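Local coordinates for magnesium and cobalt efflux protein CorC (Neisseria meningitidis, PDB 2PLI) that probably takes part in magnesium and cobalt ion transport, represented here by its transporter-associated domain, which carries zinc ions in the crystal, at residues H57-G62 with F72-A77; S17-I22 with T84-R89; A25-D30 with E43-G48; G49-E54 with V65-L70. All coordinates share one frame; numbering follows the deposited sequence.

Interaction 1 of 4, residues H57-G62 with F72-A77; sequences HLPVRG and FTVARA. With ZN (zinc ion), chain F.
V74 is the side chain on which the loop 57-62 settles as it crosses strand 70-77. Its CB points toward the loop and lies 3.4 Å from V60 O. CG1, anti to the backbone N (chi1 179°), stays beside the same carbonyl oxygen and reaches the CA of R61, whereas CG2, anti to the carbonyl carbon, runs to the pyrrolidine ring of P59. V74 CG2 and P59 CG are only 3.5 Å apart, tighter than an ordinary carbon contact, and the two side chains cross at about a right angle. The polar link is made by G62: its N donates to V74 O over 2.9 Å, nearly straight at 171° and on a lone pair in the carbonyl plane. G62 has a positive phi (97°), where a side chain would press on the preceding carbonyl. R61 passes its CG and CD by the strand's carbonyls, R61 CD 3.3 Å from A75 O, before bending at chi3. A77 CB approaches P59 O to 3.4 Å, and a water accepting from R61 N and donating to A77 O adds a second bridge. The beginning of the loop serves a metal site: H57 NE2 binds zinc at 2.0 Å together with a water and E63, which also accepts a hydrogen bond from V60 N. A75 and R76 both face T84, a classic beta bulge. The loop leads from helix 47-55, whose I52 packs on L58 and P59, to strand 64-67, while F72, two residues before V74, packs on A87 of strand 82-89 and on I47 of the helix.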
loop_
_atom_site.group_PDB
_atom_site.type_symbol
_atom_site.label_atom_id
_atom_site.label_comp_id
_atom_site.label_asym_id
_atom_site.label_seq_id
_atom_site.Cartn_x
_atom_site.Cartn_y
_atom_site.Cartn_z
ATOM N N HIS A 57 -26.444 8.317 1.323
ATOM C CA HIS A 57 -26.349 9.152 2.518
ATOM C C HIS A 57 -25.220 8.669 3.380
ATOM O O HIS A 57 -24.659 7.611 3.101
ATOM C CB HIS A 57 -27.643 9.072 3.311
ATOM C CG HIS A 57 -27.942 7.690 3.855
ATOM N ND1 HIS A 57 -28.446 6.665 3.074
ATOM C CD2 HIS A 57 -27.862 7.195 5.116
ATOM C CE1 HIS A 57 -28.643 5.596 3.834
ATOM N NE2 HIS A 57 -28.295 5.886 5.078
ATOM N N LEU A 58 -24.854 9.491 4.373
ATOM C CA LEU A 58 -23.854 9.099 5.372
ATOM C C LEU A 58 -24.473 8.045 6.282
ATOM O O LEU A 58 -25.404 8.346 7.024
ATOM C CB LEU A 58 -23.447 10.326 6.189
ATOM C CG LEU A 58 -22.524 10.069 7.392
ATOM C CD1 LEU A 58 -21.239 9.437 6.919
ATOM C CD2 LEU A 58 -22.251 11.373 8.136
ATOM N N PRO A 59 -23.975 6.806 6.221
ATOM C CA PRO A 59 -24.581 5.749 6.989
ATOM C C PRO A 59 -24.135 5.659 8.454
ATOM O O PRO A 59 -23.102 6.222 8.871
ATOM C CB PRO A 59 -24.134 4.499 6.235
ATOM C CG PRO A 59 -22.799 4.848 5.796
ATOM C CD PRO A 59 -22.872 6.315 5.389
ATOM N N VAL A 60 -24.897 4.873 9.213
ATOM C CA VAL A 60 -24.543 4.580 10.586
ATOM C C VAL A 60 -23.956 3.182 10.693
ATOM O O VAL A 60 -24.046 2.356 9.756
ATOM C CB VAL A 60 -25.794 4.692 11.519
ATOM C CG1 VAL A 60 -26.395 6.071 11.484
ATOM C CG2 VAL A 60 -26.865 3.669 11.123
ATOM N N ARG A 61 -23.306 2.904 11.821
ATOM C CA ARG A 61 -22.744 1.578 12.076
ATOM C C ARG A 61 -23.784 0.482 11.799
ATOM O O ARG A 61 -24.968 0.586 12.225
ATOM C CB ARG A 61 -22.277 1.509 13.523
ATOM C CG ARG A 61 -21.435 0.309 13.862
ATOM C CD ARG A 61 -20.676 0.526 15.168
ATOM N NE ARG A 61 -21.556 0.801 16.310
ATOM C CZ ARG A 61 -22.338 -0.101 16.904
ATOM N NH1 ARG A 61 -22.385 -1.351 16.466
ATOM N NH2 ARG A 61 -23.083 0.243 17.950
ATOM N N GLY A 62 -23.362 -0.577 11.136
ATOM C CA GLY A 62 -24.221 -1.700 10.868
ATOM C C GLY A 62 -24.855 -1.689 9.505
ATOM O O GLY A 62 -25.324 -2.740 9.041
ATOM N N PHE A 72 -19.808 -4.450 2.024
ATOM C CA PHE A 72 -19.179 -3.539 2.968
ATOM C C PHE A 72 -20.183 -3.257 4.048
ATOM O O PHE A 72 -21.300 -2.837 3.726
ATOM C CB PHE A 72 -18.823 -2.225 2.306
ATOM C CG PHE A 72 -17.790 -2.350 1.263
ATOM C CD1 PHE A 72 -16.459 -2.359 1.582
ATOM C CD2 PHE A 72 -18.159 -2.561 -0.055
ATOM C CE1 PHE A 72 -15.485 -2.532 0.602
ATOM C CE2 PHE A 72 -17.222 -2.704 -1.050
ATOM C CZ PHE A 72 -15.867 -2.711 -0.737
ATOM N N THR A 73 -19.793 -3.447 5.294
ATOM C CA THR A 73 -20.634 -3.077 6.418
ATOM C C THR A 73 -19.962 -1.951 7.150
ATOM O O THR A 73 -18.781 -1.985 7.404
ATOM C CB THR A 73 -20.880 -4.270 7.389
ATOM O OG1 THR A 73 -21.405 -5.381 6.654
ATOM C CG2 THR A 73 -21.869 -3.882 8.487
ATOM N N VAL A 74 -20.716 -0.951 7.550
ATOM C CA VAL A 74 -20.137 0.159 8.320
ATOM C C VAL A 74 -19.727 -0.267 9.715
ATOM O O VAL A 74 -20.573 -0.737 10.473
ATOM C CB VAL A 74 -21.136 1.349 8.376
ATOM C CG1 VAL A 74 -20.551 2.479 9.190
ATOM C CG2 VAL A 74 -21.511 1.807 6.925
ATOM N N ALA A 75 -18.443 -0.115 10.060
ATOM C CA ALA A 75 -17.902 -0.462 11.397
ATOM C C ALA A 75 -17.715 0.708 12.360
ATOM O O ALA A 75 -17.827 0.558 13.579
ATOM C CB ALA A 75 -16.581 -1.177 11.225
ATOM N N ARG A 76 -17.329 1.859 11.816
ATOM C CA ARG A 76 -17.245 3.074 12.633
ATOM C C ARG A 76 -17.697 4.230 11.796
ATOM O O ARG A 76 -17.183 4.478 10.719
ATOM C CB ARG A 76 -15.828 3.317 13.167
ATOM C CG ARG A 76 -15.748 4.521 14.097
ATOM C CD ARG A 76 -14.320 4.808 14.536
ATOM N NE ARG A 76 -14.206 6.188 15.023
ATOM C CZ ARG A 76 -13.310 7.074 14.591
ATOM N NH1 ARG A 76 -12.388 6.743 13.676
ATOM N NH2 ARG A 76 -13.302 8.285 15.113
ATOM N N ALA A 77 -18.652 4.985 12.329
ATOM C CA ALA A 77 -19.120 6.196 11.668
ATOM C C ALA A 77 -19.736 7.101 12.712
ATOM O O ALA A 77 -20.179 6.640 13.756
ATOM C CB ALA A 77 -20.199 5.842 10.570
HETATM ZN ZN ZN F . -28.666 5.017 6.883
HETATM O O HOH W 1 -22.846 4.896 13.776
HETATM O O HOH W 2 -28.807 6.691 8.520
#

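Interaction 2 of 4, residues S17-I22 with T84-R89; sequences SERWRI and TLMATR
Strands 19-22 and 84-89 run antiparallel, their axes 4.6 Å apart at closest approach and 162° between directions, with W20-A87 and I22-L85 as hydrogen-bonded pairs and R21-M86 as a non-hydrogen-bonded pair between them. Each hydrogen-bonded pair is closed by two nearly straight N-H...O bonds, the shortest being 2.7 Å from I22 N to L85 O. R19, R21, M86 and T88 share one face. The CG of selenomethionine M86, anti to the backbone N, lies over one face of the R19 guanidinium, 3.7 Å from R19 NH2, and the bends at chi2 and chi3 bring CE over it too, while T88 CG2 meets the edge of that group and lies 3.5 Å from R19 CG. Further along, R21 CG touches T84 CG2 at 3.4 Å. These strands are second and third in order across the five-stranded antiparallel sheet: strand 12-14 flanks the pair beyond 19-23, and strand 70-77 beyond 82-89. The other face, bearing W20, I22, L85 and A87, looks into the core, where I22 and L85 pack on I47 of helix 47-55 and W20 meets the rings of F34 and F35 edge-to-face. W20, its CG anti to the carbonyl carbon (chi1 -55°), swings back along the neighbouring strand, bringing CE3 within 3.3 Å of A87 O and its ring edge against T88 CA and R89 N. Past the last paired residues a water takes over, accepting from R89 N and donating to E18 O and E18 OE1. E18 OE1 stays 4.4 Å from R89 NE, short of a salt bridge; R89 NH2 bonds to F35 O and to S17 OG of the second subunit.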
loop_
_atom_site.group_PDB
_atom_site.type_symbol
_atom_site.label_atom_id
_atom_site.label_comp_id
_atom_site.label_asym_id
_atom_site.label_seq_id
_atom_site.Cartn_x
_atom_site.Cartn_y
_atom_site.Cartn_z
ATOM N N SER A 17 -8.353 -14.585 6.825
ATOM C CA SER A 17 -8.012 -14.710 5.414
ATOM C C SER A 17 -9.073 -14.144 4.477
ATOM O O SER A 17 -8.723 -13.672 3.395
ATOM C CB SER A 17 -7.651 -16.146 5.033
ATOM O OG SER A 17 -8.791 -16.979 5.059
ATOM N N GLU A 18 -10.357 -14.196 4.876
ATOM C CA GLU A 18 -11.439 -13.707 4.023
ATOM C C GLU A 18 -12.309 -12.557 4.567
ATOM O O GLU A 18 -13.448 -12.377 4.148
ATOM C CB GLU A 18 -12.309 -14.859 3.533
ATOM C CG GLU A 18 -11.600 -15.779 2.518
ATOM C CD GLU A 18 -11.289 -15.072 1.178
ATOM O OE1 GLU A 18 -12.247 -14.555 0.501
ATOM O OE2 GLU A 18 -10.074 -15.005 0.828
ATOM N N ARG A 19 -11.734 -11.732 5.421
ATOM C CA ARG A 19 -12.462 -10.596 5.979
ATOM C C ARG A 19 -11.472 -9.488 6.239
ATOM O O ARG A 19 -10.391 -9.734 6.741
ATOM C CB ARG A 19 -13.110 -11.026 7.282
ATOM C CG ARG A 19 -14.219 -10.177 7.701
ATOM C CD ARG A 19 -15.254 -11.099 8.375
ATOM N NE ARG A 19 -16.158 -10.296 9.128
ATOM C CZ ARG A 19 -16.025 -10.004 10.407
ATOM N NH1 ARG A 19 -15.066 -10.528 11.163
ATOM N NH2 ARG A 19 -16.914 -9.219 10.918
ATOM N N TRP A 20 -11.858 -8.271 5.876
ATOM C CA TRP A 20 -10.963 -7.144 5.907
ATOM C C TRP A 20 -11.556 -5.927 6.595
ATOM O O TRP A 20 -12.688 -5.529 6.297
ATOM C CB TRP A 20 -10.587 -6.745 4.466
ATOM C CG TRP A 20 -10.034 -7.876 3.700
ATOM C CD1 TRP A 20 -8.735 -8.259 3.652
ATOM C CD2 TRP A 20 -10.757 -8.811 2.885
ATOM N NE1 TRP A 20 -8.592 -9.386 2.877
ATOM C CE2 TRP A 20 -9.823 -9.758 2.414
ATOM C CE3 TRP A 20 -12.099 -8.958 2.515
ATOM C CZ2 TRP A 20 -10.189 -10.817 1.587
ATOM C CZ3 TRP A 20 -12.463 -10.051 1.694
ATOM C CH2 TRP A 20 -11.509 -10.943 1.243
ATOM N N ARG A 21 -10.778 -5.298 7.466
ATOM C CA ARG A 21 -11.189 -4.037 8.041
ATOM C C ARG A 21 -10.536 -2.942 7.226
ATOM O O ARG A 21 -9.299 -2.970 7.041
ATOM C CB ARG A 21 -10.760 -3.934 9.499
ATOM C CG ARG A 21 -11.334 -2.658 10.132
ATOM C CD ARG A 21 -10.892 -2.497 11.593
ATOM N NE ARG A 21 -11.260 -3.619 12.424
ATOM C CZ ARG A 21 -10.397 -4.500 12.939
ATOM N NH1 ARG A 21 -9.079 -4.404 12.714
ATOM N NH2 ARG A 21 -10.855 -5.492 13.679
ATOM N N ILE A 22 -11.338 -2.010 6.716
ATOM C CA ILE A 22 -10.824 -1.046 5.737
ATOM C C ILE A 22 -11.051 0.403 6.198
ATOM O O ILE A 22 -12.173 0.793 6.524
ATOM C CB ILE A 22 -11.540 -1.250 4.358
ATOM C CG1 ILE A 22 -11.349 -2.680 3.850
ATOM C CG2 ILE A 22 -11.024 -0.248 3.306
ATOM C CD1 ILE A 22 -12.007 -2.985 2.502
ATOM N N THR A 84 -14.635 3.601 9.102
ATOM C CA THR A 84 -14.171 2.230 8.917
ATOM C C THR A 84 -15.265 1.346 8.389
ATOM O O THR A 84 -16.432 1.453 8.797
ATOM C CB THR A 84 -13.692 1.654 10.278
ATOM O OG1 THR A 84 -12.855 2.661 10.918
ATOM C CG2 THR A 84 -12.911 0.369 10.075
ATOM N N LEU A 85 -14.845 0.430 7.532
ATOM C CA LEU A 85 -15.727 -0.577 6.925
ATOM C C LEU A 85 -15.178 -1.974 7.230
ATOM O O LEU A 85 -13.985 -2.142 7.417
ATOM C CB LEU A 85 -15.737 -0.394 5.411
ATOM C CG LEU A 85 -16.256 0.957 4.898
ATOM C CD1 LEU A 85 -15.835 1.179 3.502
ATOM C CD2 LEU A 85 -17.803 0.998 5.074
HETATM N N MSE A 86 -16.066 -2.959 7.268
HETATM C CA MSE A 86 -15.696 -4.387 7.254
HETATM C C MSE A 86 -16.211 -4.968 5.969
HETATM O O MSE A 86 -17.411 -4.842 5.660
HETATM C CB MSE A 86 -16.321 -5.109 8.443
HETATM C CG MSE A 86 -15.898 -6.552 8.602
HETATM SE SE MSE A 86 -14.021 -6.682 9.159
HETATM C CE MSE A 86 -14.171 -6.557 11.066
ATOM N N ALA A 87 -15.323 -5.608 5.221
ATOM C CA ALA A 87 -15.684 -6.159 3.907
ATOM C C ALA A 87 -15.531 -7.654 3.891
ATOM O O ALA A 87 -14.630 -8.216 4.552
ATOM C CB ALA A 87 -14.834 -5.578 2.840
ATOM N N THR A 88 -16.412 -8.307 3.123
ATOM C CA THR A 88 -16.281 -9.734 2.837
ATOM C C THR A 88 -16.733 -9.907 1.400
ATOM O O THR A 88 -17.426 -9.043 0.840
ATOM C CB THR A 88 -17.122 -10.596 3.771
ATOM O OG1 THR A 88 -18.488 -10.190 3.702
ATOM C CG2 THR A 88 -16.628 -10.478 5.183
ATOM N N ARG A 89 -16.326 -11.030 0.799
ATOM C CA ARG A 89 -16.753 -11.383 -0.559
ATOM C C ARG A 89 -18.185 -11.926 -0.580
ATOM O O ARG A 89 -18.553 -12.776 0.234
ATOM C CB ARG A 89 -15.779 -12.410 -1.172
ATOM C CG ARG A 89 -14.433 -11.787 -1.590
ATOM C CD ARG A 89 -13.619 -12.663 -2.567
ATOM N NE ARG A 89 -12.376 -11.998 -3.031
ATOM C CZ ARG A 89 -12.295 -11.011 -3.933
ATOM N NH1 ARG A 89 -13.376 -10.499 -4.493
ATOM N NH2 ARG A 89 -11.107 -10.513 -4.287
HETATM O O HOH W 3 -14.768 -13.072 1.902
#

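Interaction 3 of 4, residues A25-D30 with E43-G48; sequences ATEIED and EADTIG. With ZN (zinc ion), chain E; ZN (zinc ion), chain U.
Two helix N termini are joined here by a single backbone bridge: E27 and T46, each the N-cap of its own helix, bring their CA atoms to 4.2 Å. I28 N donates to D45 O over 2.9 Å almost straight, though from above the carbonyl plane, while I47 N reaches T26 O, also over 2.9 Å, nearly along the C=O axis. T46 keeps OG1 in the crowded position between N and carbonyl carbon (chi1 69°), where it caps G49 N. I28 runs along the opposite backbone, I28 CG1 3.4 Å from T46 C and CD1 close to A44 O. Acidic side chains on the outer side meet zinc. D45 OD1 binds one ion at 2.2 Å with a water and H23 of the third subunit; E29 belongs to the same zinc site, but its OE1 and OE2 both stand 3.0 Å from the ion, longer than the D45 bond. That water also lies within hydrogen-bonding distance of E27 OE1. E27 extends to bind a second ion through OE2 at 2.0 Å, alongside D10 and H13 of the third subunit and D10 of the fourth, and its OE1 forms a salt bridge with R21 of the third subunit. The metals thus tie this bridge into the tetramer. Within the chain it holds the start of helix 28-35 to that of helix 47-55, with I47 on I31 and I28 on L50.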
loop_
_atom_site.group_PDB
_atom_site.type_symbol
_atom_site.label_atom_id
_atom_site.label_comp_id
_atom_site.label_asym_id
_atom_site.label_seq_id
_atom_site.Cartn_x
_atom_site.Cartn_y
_atom_site.Cartn_z
ATOM N N ALA A 25 -10.863 6.125 4.172
ATOM C CA ALA A 25 -10.086 7.048 3.361
ATOM C C ALA A 25 -9.211 6.357 2.299
ATOM O O ALA A 25 -8.619 7.045 1.437
ATOM C CB ALA A 25 -9.273 7.914 4.278
ATOM N N THR A 26 -9.246 5.018 2.265
ATOM C CA THR A 26 -8.486 4.229 1.275
ATOM C C THR A 26 -8.959 4.612 -0.147
ATOM O O THR A 26 -10.150 4.679 -0.422
ATOM C CB THR A 26 -8.655 2.739 1.478
ATOM O OG1 THR A 26 -8.267 2.375 2.803
ATOM C CG2 THR A 26 -7.812 1.982 0.448
ATOM N N GLU A 27 -8.009 4.910 -1.017
ATOM C CA GLU A 27 -8.334 5.349 -2.359
ATOM C C GLU A 27 -8.890 4.199 -3.164
ATOM O O GLU A 27 -8.421 3.039 -3.081
ATOM C CB GLU A 27 -7.085 5.981 -2.995
ATOM C CG GLU A 27 -6.724 7.275 -2.280
ATOM C CD GLU A 27 -5.308 7.769 -2.522
ATOM O OE1 GLU A 27 -4.882 7.923 -3.677
ATOM O OE2 GLU A 27 -4.524 8.058 -1.559
ATOM N N ILE A 28 -9.905 4.599 -3.960
ATOM C CA ILE A 28 -10.584 3.563 -4.752
ATOM C C ILE A 28 -9.611 2.760 -5.604
ATOM O O ILE A 28 -9.752 1.552 -5.712
ATOM C CB ILE A 28 -11.722 4.199 -5.608
ATOM C CG1 ILE A 28 -12.836 4.727 -4.708
ATOM C CG2 ILE A 28 -12.269 3.160 -6.591
ATOM C CD1 ILE A 28 -13.953 5.481 -5.507
ATOM N N GLU A 29 -8.571 3.404 -6.161
ATOM C CA GLU A 29 -7.606 2.664 -6.971
ATOM C C GLU A 29 -6.835 1.625 -6.181
ATOM O O GLU A 29 -6.501 0.576 -6.695
ATOM C CB GLU A 29 -6.617 3.596 -7.648
ATOM C CG GLU A 29 -7.269 4.613 -8.540
ATOM C CD GLU A 29 -7.609 5.909 -7.877
ATOM O OE1 GLU A 29 -7.756 6.007 -6.650
ATOM O OE2 GLU A 29 -7.721 6.893 -8.627
ATOM N N ASP A 30 -6.571 1.923 -4.921
ATOM C CA ASP A 30 -5.893 0.972 -4.059
ATOM C C ASP A 30 -6.782 -0.190 -3.629
ATOM O O ASP A 30 -6.323 -1.358 -3.498
ATOM C CB ASP A 30 -5.232 1.697 -2.907
ATOM C CG ASP A 30 -4.160 2.686 -3.408
ATOM O OD1 ASP A 30 -3.350 2.335 -4.304
ATOM O OD2 ASP A 30 -4.199 3.859 -2.979
ATOM N N GLU A 43 -17.668 10.912 -8.851
ATOM C CA GLU A 43 -17.809 11.849 -7.741
ATOM C C GLU A 43 -17.148 11.393 -6.431
ATOM O O GLU A 43 -17.159 12.157 -5.454
ATOM C CB GLU A 43 -19.304 12.115 -7.495
ATOM C CG GLU A 43 -20.028 10.981 -6.752
ATOM C CD GLU A 43 -21.557 11.022 -6.843
ATOM O OE1 GLU A 43 -22.125 11.909 -7.521
ATOM O OE2 GLU A 43 -22.192 10.144 -6.208
ATOM N N ALA A 44 -16.635 10.156 -6.399
ATOM C CA ALA A 44 -15.953 9.598 -5.218
ATOM C C ALA A 44 -14.529 9.203 -5.556
ATOM O O ALA A 44 -14.271 8.634 -6.606
ATOM C CB ALA A 44 -16.695 8.375 -4.684
ATOM N N ASP A 45 -13.628 9.447 -4.624
ATOM C CA ASP A 45 -12.237 9.027 -4.766
ATOM C C ASP A 45 -11.742 7.979 -3.762
ATOM O O ASP A 45 -10.658 7.378 -3.936
ATOM C CB ASP A 45 -11.364 10.219 -4.593
ATOM C CG ASP A 45 -9.995 9.928 -5.022
ATOM O OD1 ASP A 45 -9.846 9.227 -6.094
ATOM O OD2 ASP A 45 -9.064 10.323 -4.283
ATOM N N THR A 46 -12.539 7.790 -2.712
ATOM C CA THR A 46 -12.226 6.841 -1.645
ATOM C C THR A 46 -13.343 5.802 -1.493
ATOM O O THR A 46 -14.491 5.981 -1.944
ATOM C CB THR A 46 -12.046 7.526 -0.284
ATOM O OG1 THR A 46 -13.318 8.043 0.176
ATOM C CG2 THR A 46 -11.002 8.655 -0.321
ATOM N N ILE A 47 -13.019 4.726 -0.779
ATOM C CA ILE A 47 -14.009 3.661 -0.615
ATOM C C ILE A 47 -15.170 4.160 0.246
ATOM O O ILE A 47 -16.308 3.813 -0.007
ATOM C CB ILE A 47 -13.353 2.393 -0.088
ATOM C CG1 ILE A 47 -14.320 1.202 -0.102
ATOM C CG2 ILE A 47 -12.766 2.627 1.299
ATOM C CD1 ILE A 47 -14.971 0.888 -1.451
ATOM N N GLY A 48 -14.887 4.977 1.263
ATOM C CA GLY A 48 -15.951 5.586 2.075
ATOM C C GLY A 48 -16.885 6.426 1.210
ATOM O O GLY A 48 -18.116 6.392 1.347
HETATM ZN ZN ZN E . -7.656 9.045 -6.558
HETATM ZN ZN ZN U . -2.639 8.563 -1.843
HETATM O O HOH W 4 -5.617 8.632 -6.168
#

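Interaction 4 of 4, residues G49-E54 with V65-L70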
loop_
_atom_site.group_PDB
_atom_site.type_symbol
_atom_site.label_atom_id
_atom_site.label_comp_id
_atom_site.label_asym_id
_atom_site.label_seq_id
_atom_site.Cartn_x
_atom_site.Cartn_y
_atom_site.Cartn_z
ATOM N N GLY A 49 -16.296 7.227 0.317
ATOM C CA GLY A 49 -17.068 8.003 -0.645
ATOM C C GLY A 49 -17.941 7.162 -1.540
ATOM O O GLY A 49 -19.099 7.538 -1.826
ATOM N N LEU A 50 -17.417 6.030 -1.994
ATOM C CA LEU A 50 -18.167 5.133 -2.826
ATOM C C LEU A 50 -19.337 4.486 -2.079
ATOM O O LEU A 50 -20.444 4.378 -2.607
ATOM C CB LEU A 50 -17.233 4.085 -3.410
ATOM C CG LEU A 50 -17.799 3.259 -4.541
ATOM C CD1 LEU A 50 -18.000 4.077 -5.819
ATOM C CD2 LEU A 50 -16.855 2.136 -4.841
ATOM N N VAL A 51 -19.097 4.073 -0.838
ATOM C CA VAL A 51 -20.179 3.553 0.011
ATOM C C VAL A 51 -21.262 4.586 0.200
ATOM O O VAL A 51 -22.436 4.281 0.105
ATOM C CB VAL A 51 -19.629 3.059 1.325
ATOM C CG1 VAL A 51 -20.734 2.802 2.306
ATOM C CG2 VAL A 51 -18.799 1.752 1.063
ATOM N N ILE A 52 -20.889 5.818 0.491
ATOM C CA ILE A 52 -21.869 6.893 0.693
ATOM C C ILE A 52 -22.660 7.116 -0.607
ATOM O O ILE A 52 -23.887 7.323 -0.560
ATOM C CB ILE A 52 -21.161 8.158 1.182
ATOM C CG1 ILE A 52 -20.646 8.007 2.623
ATOM C CG2 ILE A 52 -22.074 9.367 1.113
ATOM C CD1 ILE A 52 -19.709 9.114 3.081
ATOM N N GLN A 53 -21.982 7.096 -1.745
ATOM C CA GLN A 53 -22.646 7.214 -3.068
ATOM C C GLN A 53 -23.689 6.128 -3.266
ATOM O O GLN A 53 -24.807 6.415 -3.677
ATOM C CB GLN A 53 -21.634 7.206 -4.212
ATOM C CG GLN A 53 -22.205 7.012 -5.665
ATOM C CD GLN A 53 -21.104 6.615 -6.659
ATOM O OE1 GLN A 53 -20.106 7.329 -6.798
ATOM N NE2 GLN A 53 -21.228 5.421 -7.267
ATOM N N GLU A 54 -23.317 4.886 -2.994
ATOM C CA GLU A 54 -24.194 3.743 -3.257
ATOM C C GLU A 54 -25.346 3.647 -2.269
ATOM O O GLU A 54 -26.442 3.231 -2.653
ATOM C CB GLU A 54 -23.428 2.448 -3.219
ATOM C CG GLU A 54 -22.415 2.313 -4.343
ATOM C CD GLU A 54 -23.060 2.034 -5.686
ATOM O OE1 GLU A 54 -24.051 1.275 -5.752
ATOM O OE2 GLU A 54 -22.569 2.584 -6.683
ATOM N N VAL A 65 -23.787 -2.466 2.310
ATOM C CA VAL A 65 -23.985 -2.290 0.890
ATOM C C VAL A 65 -23.159 -3.284 0.085
ATOM O O VAL A 65 -21.992 -3.536 0.389
ATOM C CB VAL A 65 -23.786 -0.793 0.461
ATOM C CG1 VAL A 65 -22.382 -0.395 0.661
ATOM C CG2 VAL A 65 -24.285 -0.558 -0.947
ATOM N N LEU A 66 -23.788 -3.882 -0.923
ATOM C CA LEU A 66 -23.081 -4.731 -1.884
ATOM C C LEU A 66 -22.646 -3.912 -3.091
ATOM O O LEU A 66 -23.478 -3.271 -3.749
ATOM C CB LEU A 66 -23.991 -5.875 -2.384
ATOM C CG LEU A 66 -24.607 -6.818 -1.360
ATOM C CD1 LEU A 66 -24.960 -8.168 -2.023
ATOM C CD2 LEU A 66 -23.712 -7.016 -0.172
ATOM N N ILE A 67 -21.355 -3.938 -3.397
ATOM C CA ILE A 67 -20.851 -3.235 -4.574
ATOM C C ILE A 67 -19.966 -4.216 -5.318
ATOM O O ILE A 67 -18.933 -4.654 -4.815
ATOM C CB ILE A 67 -20.015 -1.990 -4.227
ATOM C CG1 ILE A 67 -20.645 -1.187 -3.078
ATOM C CG2 ILE A 67 -19.795 -1.152 -5.503
ATOM C CD1 ILE A 67 -19.792 0.030 -2.623
ATOM N N GLY A 68 -20.382 -4.587 -6.520
ATOM C CA GLY A 68 -19.657 -5.625 -7.213
ATOM C C GLY A 68 -19.743 -6.876 -6.354
ATOM O O GLY A 68 -20.819 -7.215 -5.817
ATOM N N GLY A 69 -18.629 -7.562 -6.205
ATOM C CA GLY A 69 -18.644 -8.838 -5.501
ATOM C C GLY A 69 -18.231 -8.715 -4.044
ATOM O O GLY A 69 -17.849 -9.712 -3.442
ATOM N N LEU A 70 -18.294 -7.506 -3.499
ATOM C CA LEU A 70 -17.896 -7.249 -2.118
ATOM C C LEU A 70 -19.060 -6.660 -1.323
ATOM O O LEU A 70 -19.784 -5.793 -1.825
ATOM C CB LEU A 70 -16.725 -6.272 -2.036
ATOM C CG LEU A 70 -15.381 -6.706 -2.602
ATOM C CD1 LEU A 70 -14.344 -5.594 -2.391
ATOM C CD2 LEU A 70 -14.913 -8.031 -2.013
#
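I67 O is held by two hydrogen bonds, one from L70 N at 3.2 Å and one from the hydroxyl of Y39. The first closes the type II' turn I67-G68-G69-L70, the tight end of the beta hairpin formed by strands 64-67 and 70-77; I67 N returns the bond to L70 O, and G68 takes the positive phi (61°) of the turn. Helix 49-54 packs across the strand 65-67, the segment axes 9.3 Å apart and 108° between directions, by apolar side chains and the aliphatic part of E54. V65 and I67 both point at the helix. V65 uses both methyls: CG1 meets V51 CG1 at 4.0 Å and CG2 meets E54 CB at 3.9 Å. I67, its CG1 anti to the carbonyl carbon, extends CD1 among L50, V51 and E54, crossing V51 at about a right angle. V51 also touches L82 and L85 of strand 82-89, which places the contact in the core between helix and sheet, and L50 on I28 links it to helix 28-35. E54 CG lies 3.9 Å from I67 CD1; the chain then bends at chi2 (-74°) so that E54 OE2 accepts from Q53 NE2 at 3.2 Å, on its anti lone pair.

From the N terminus, 17-22 opens interaction 2, which strand 84-89 closes only at the end of the chain; the other three contacts lie within that span. Interaction 3 closes first, a short loop bringing the starts of helices 28-35 and 47-55 together. Interaction 4 then opens on helix 47-55 and interaction 1 in the loop after it. These two cross, since 65-70 returns to the helix before 72-77 returns to the loop. Strand 70-77 connects them in the sheet, bonded to V65 on one side and to T84 and M86 on the other. I47 links interactions 1, 2 and 3 through F72, I22 and L85, joining helices to sheet.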